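Long form salivary protein D7L (Phlebotomus duboscqi, PDB 6MT7) binds and sequesters host cysteinyl leukotrienes and a thromboxane A2 analogue, helping female sand flies to feed on blood and inhibiting platelet aggregation. Local coordinates at residues L28-Y32 with R33-P37. Sequence-based numbering, arbitrary orientation.
Sequences LREWY and RWNLP. With TRT (fragment of triton X-100), chain C.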
loop_
_atom_site.group_PDB
_atom_site.type_symbol
_atom_site.label_atom_id
_atom_site.label_comp_id
_atom_site.label_asym_id
_atom_site.label_seq_id
_atom_site.Cartn_x
_atom_site.Cartn_y
_atom_site.Cartn_z
ATOM N N LEU A 28 13.381 7.770 10.478
ATOM C CA LEU A 28 12.494 8.249 9.412
ATOM C C LEU A 28 13.254 9.010 8.327
ATOM O O LEU A 28 13.075 8.748 7.131
ATOM C CB LEU A 28 11.390 9.141 9.992
ATOM C CG LEU A 28 10.418 9.730 8.958
ATOM C CD1 LEU A 28 9.571 8.630 8.300
ATOM C CD2 LEU A 28 9.517 10.816 9.568
ATOM N N ARG A 29 14.096 9.969 8.729
ATOM C CA ARG A 29 14.812 10.777 7.743
ATOM C C ARG A 29 15.708 9.912 6.869
ATOM O O ARG A 29 15.886 10.198 5.678
ATOM C CB ARG A 29 15.649 11.854 8.433
ATOM C CG ARG A 29 16.233 12.885 7.450
ATOM C CD ARG A 29 17.653 12.523 6.980
ATOM N NE ARG A 29 18.121 13.449 5.947
ATOM C CZ ARG A 29 17.730 13.442 4.678
ATOM N NH1 ARG A 29 16.853 12.550 4.238
ATOM N NH2 ARG A 29 18.219 14.353 3.835
ATOM N N GLU A 30 16.299 8.863 7.449
ATOM C CA GLU A 30 17.128 7.967 6.646
ATOM C C GLU A 30 16.301 7.253 5.589
ATOM O O GLU A 30 16.748 7.093 4.448
ATOM C CB GLU A 30 17.845 6.957 7.538
ATOM C CG GLU A 30 18.885 7.591 8.460
ATOM C CD GLU A 30 19.891 8.464 7.725
ATOM O OE1 GLU A 30 20.252 9.535 8.258
ATOM O OE2 GLU A 30 20.333 8.090 6.619
ATOM N N TRP A 31 15.096 6.800 5.948
ATOM C CA TRP A 31 14.251 6.151 4.955
ATOM C C TRP A 31 13.983 7.082 3.784
ATOM O O TRP A 31 13.928 6.633 2.634
ATOM C CB TRP A 31 12.926 5.693 5.565
ATOM C CG TRP A 31 13.048 4.917 6.834
ATOM C CD1 TRP A 31 14.143 4.223 7.293
ATOM C CD2 TRP A 31 12.018 4.736 7.809
ATOM N NE1 TRP A 31 13.849 3.635 8.508
ATOM C CE2 TRP A 31 12.554 3.940 8.847
ATOM C CE3 TRP A 31 10.694 5.182 7.910
ATOM C CZ2 TRP A 31 11.813 3.589 9.978
ATOM C CZ3 TRP A 31 9.956 4.829 9.041
ATOM C CH2 TRP A 31 10.512 4.033 10.047
ATOM N N TYR A 32 13.827 8.383 4.053
ATOM C CA TYR A 32 13.547 9.319 2.967
ATOM C C TYR A 32 14.655 9.325 1.925
ATOM O O TYR A 32 14.392 9.611 0.750
ATOM C CB TYR A 32 13.384 10.736 3.498
ATOM C CG TYR A 32 11.994 11.117 3.951
ATOM C CD1 TYR A 32 11.187 10.238 4.646
ATOM C CD2 TYR A 32 11.511 12.404 3.712
ATOM C CE1 TYR A 32 9.908 10.629 5.082
ATOM C CE2 TYR A 32 10.258 12.789 4.125
ATOM C CZ TYR A 32 9.463 11.908 4.815
ATOM O OH TYR A 32 8.211 12.321 5.225
ATOM N N ARG A 33 15.899 9.064 2.329
ATOM C CA ARG A 33 16.994 9.005 1.368
ATOM C C ARG A 33 17.420 7.570 1.085
ATOM O O ARG A 33 18.581 7.322 0.749
ATOM C CB ARG A 33 18.183 9.865 1.818
ATOM C CG ARG A 33 18.782 9.597 3.192
ATOM C CD ARG A 33 19.913 10.592 3.452
ATOM N NE ARG A 33 20.357 10.606 4.841
ATOM C CZ ARG A 33 21.050 11.592 5.412
ATOM N NH1 ARG A 33 21.395 12.677 4.718
ATOM N NH2 ARG A 33 21.402 11.494 6.684
ATOM N N TRP A 34 16.477 6.627 1.202
ATOM C CA TRP A 34 16.666 5.243 0.758
ATOM C C TRP A 34 17.814 4.584 1.512
ATOM O O TRP A 34 18.650 3.883 0.935
ATOM C CB TRP A 34 16.867 5.180 -0.756
ATOM C CG TRP A 34 15.592 5.568 -1.442
ATOM C CD1 TRP A 34 15.154 6.835 -1.713
ATOM C CD2 TRP A 34 14.562 4.685 -1.873
ATOM N NE1 TRP A 34 13.921 6.785 -2.320
ATOM C CE2 TRP A 34 13.531 5.477 -2.418
ATOM C CE3 TRP A 34 14.411 3.295 -1.857
ATOM C CZ2 TRP A 34 12.372 4.923 -2.953
ATOM C CZ3 TRP A 34 13.254 2.748 -2.383
ATOM C CH2 TRP A 34 12.248 3.561 -2.918
ATOM N N ASN A 35 17.846 4.825 2.817
ATOM C CA ASN A 35 18.774 4.181 3.734
ATOM C C ASN A 35 17.945 3.506 4.814
ATOM O O ASN A 35 17.063 4.142 5.398
ATOM C CB ASN A 35 19.741 5.208 4.342
ATOM C CG ASN A 35 20.695 4.592 5.339
ATOM O OD1 ASN A 35 21.079 3.430 5.206
ATOM N ND2 ASN A 35 21.087 5.365 6.347
ATOM N N LEU A 36 18.226 2.225 5.085
ATOM C CA LEU A 36 17.401 1.410 5.975
ATOM C C LEU A 36 18.265 0.888 7.114
ATOM O O LEU A 36 18.784 -0.237 7.042
ATOM C CB LEU A 36 16.753 0.248 5.222
ATOM C CG LEU A 36 15.807 0.632 4.089
ATOM C CD1 LEU A 36 15.291 -0.635 3.411
ATOM C CD2 LEU A 36 14.651 1.480 4.591
ATOM N N PRO A 37 18.433 1.664 8.183
ATOM C CA PRO A 37 19.334 1.253 9.265
ATOM C C PRO A 37 18.831 0.033 10.016
ATOM O O PRO A 37 17.649 -0.314 10.005
ATOM C CB PRO A 37 19.370 2.484 10.189
ATOM C CG PRO A 37 18.920 3.637 9.317
ATOM C CD PRO A 37 17.905 3.021 8.392
HETATM C C25 TRT C . 7.828 12.860 1.530
HETATM O O24 TRT C . 7.815 11.696 0.709
HETATM C C23 TRT C . 8.833 10.753 1.043
HETATM C C22 TRT C . 8.470 9.439 0.364
HETATM O O21 TRT C . 9.513 8.468 0.455
HETATM C C20 TRT C . 9.110 7.311 -0.269
HETATM C C19 TRT C . 10.267 6.332 -0.345
HETATM O O18 TRT C . 10.255 5.507 0.817
HETATM C C17 TRT C . 11.557 5.429 1.359
HETATM C C16 TRT C . 12.169 4.071 1.077
HETATM O O15 TRT C . 11.697 3.095 2.012
HETATM C C12 TRT C . 11.793 1.754 1.688
HETATM C C13 TRT C . 12.763 1.312 0.795
HETATM C C14 TRT C . 12.859 -0.045 0.465
HETATM C C11 TRT C . 10.914 0.836 2.249
HETATM C C10 TRT C . 11.011 -0.514 1.925
HETATM C C9 TRT C . 11.975 -0.966 1.033
HETATM C C6 TRT C . 12.039 -2.429 0.701
HETATM C C8 TRT C . 13.201 -2.999 1.507
HETATM C C7 TRT C . 10.767 -3.119 1.182
HETATM C C5 TRT C . 12.337 -2.638 -0.801
HETATM C C1 TRT C . 11.297 -2.382 -1.916
HETATM C C2 TRT C . 10.448 -1.126 -1.758
HETATM C C4 TRT C . 12.070 -2.246 -3.221
HETATM C C3 TRT C . 10.346 -3.551 -2.133
#
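The carboxylate of E30 takes hold of two side chains from the turn that follows its helix. R33 grips it side-on: NH2 gives OE1 a nearly straight bond of 2.8 Å on the syn side, while NE donates to OE2. N35 ND2 also reaches OE2, at 2.8 Å and 173°, and because NE and ND2 come from opposite faces of the carboxylate, that oxygen is clamped between them. A glutamate suits this place because its two carboxylate oxygens can serve three N-H groups, and the bend at chi2 (-53°) lays the chain alongside both donors. R29 lays its guanidinium flat on that of R33, centres 3.9 Å apart and planes 12° apart; the carboxylate probably eases the closeness of the two like charges.

Behind these side chains, a Schellman motif ends the helix. N35 N donates to E30 O at 3.0 Å and W34 N to W31 O at 2.9 Å, with W34 as the C-prime residue at positive phi, a conformation uncommon for a residue with a side chain. Y32 and W34, on either side of R33 in sequence, bring their rings to the Triton fragment: C23 sits over the face of Y32, and C16 over that of W34, toward its rim. L36 bridges protein and ligand, its CD2 lying 3.9 Å from W31 CD1 and its CD1 near the detergent's branched end. By similarity, W31 belongs to the thromboxane A2 site and W34 to the leukotriene C4 site.

W31 stacks on Y45 and hydrogen-bonds through NE1 to T42, both of helix 40-52. Y32 leans on helix 8-21, whereas L36 packs against helices 40-52 and 94-106, setting this helix end into the wall of the lipid pocket.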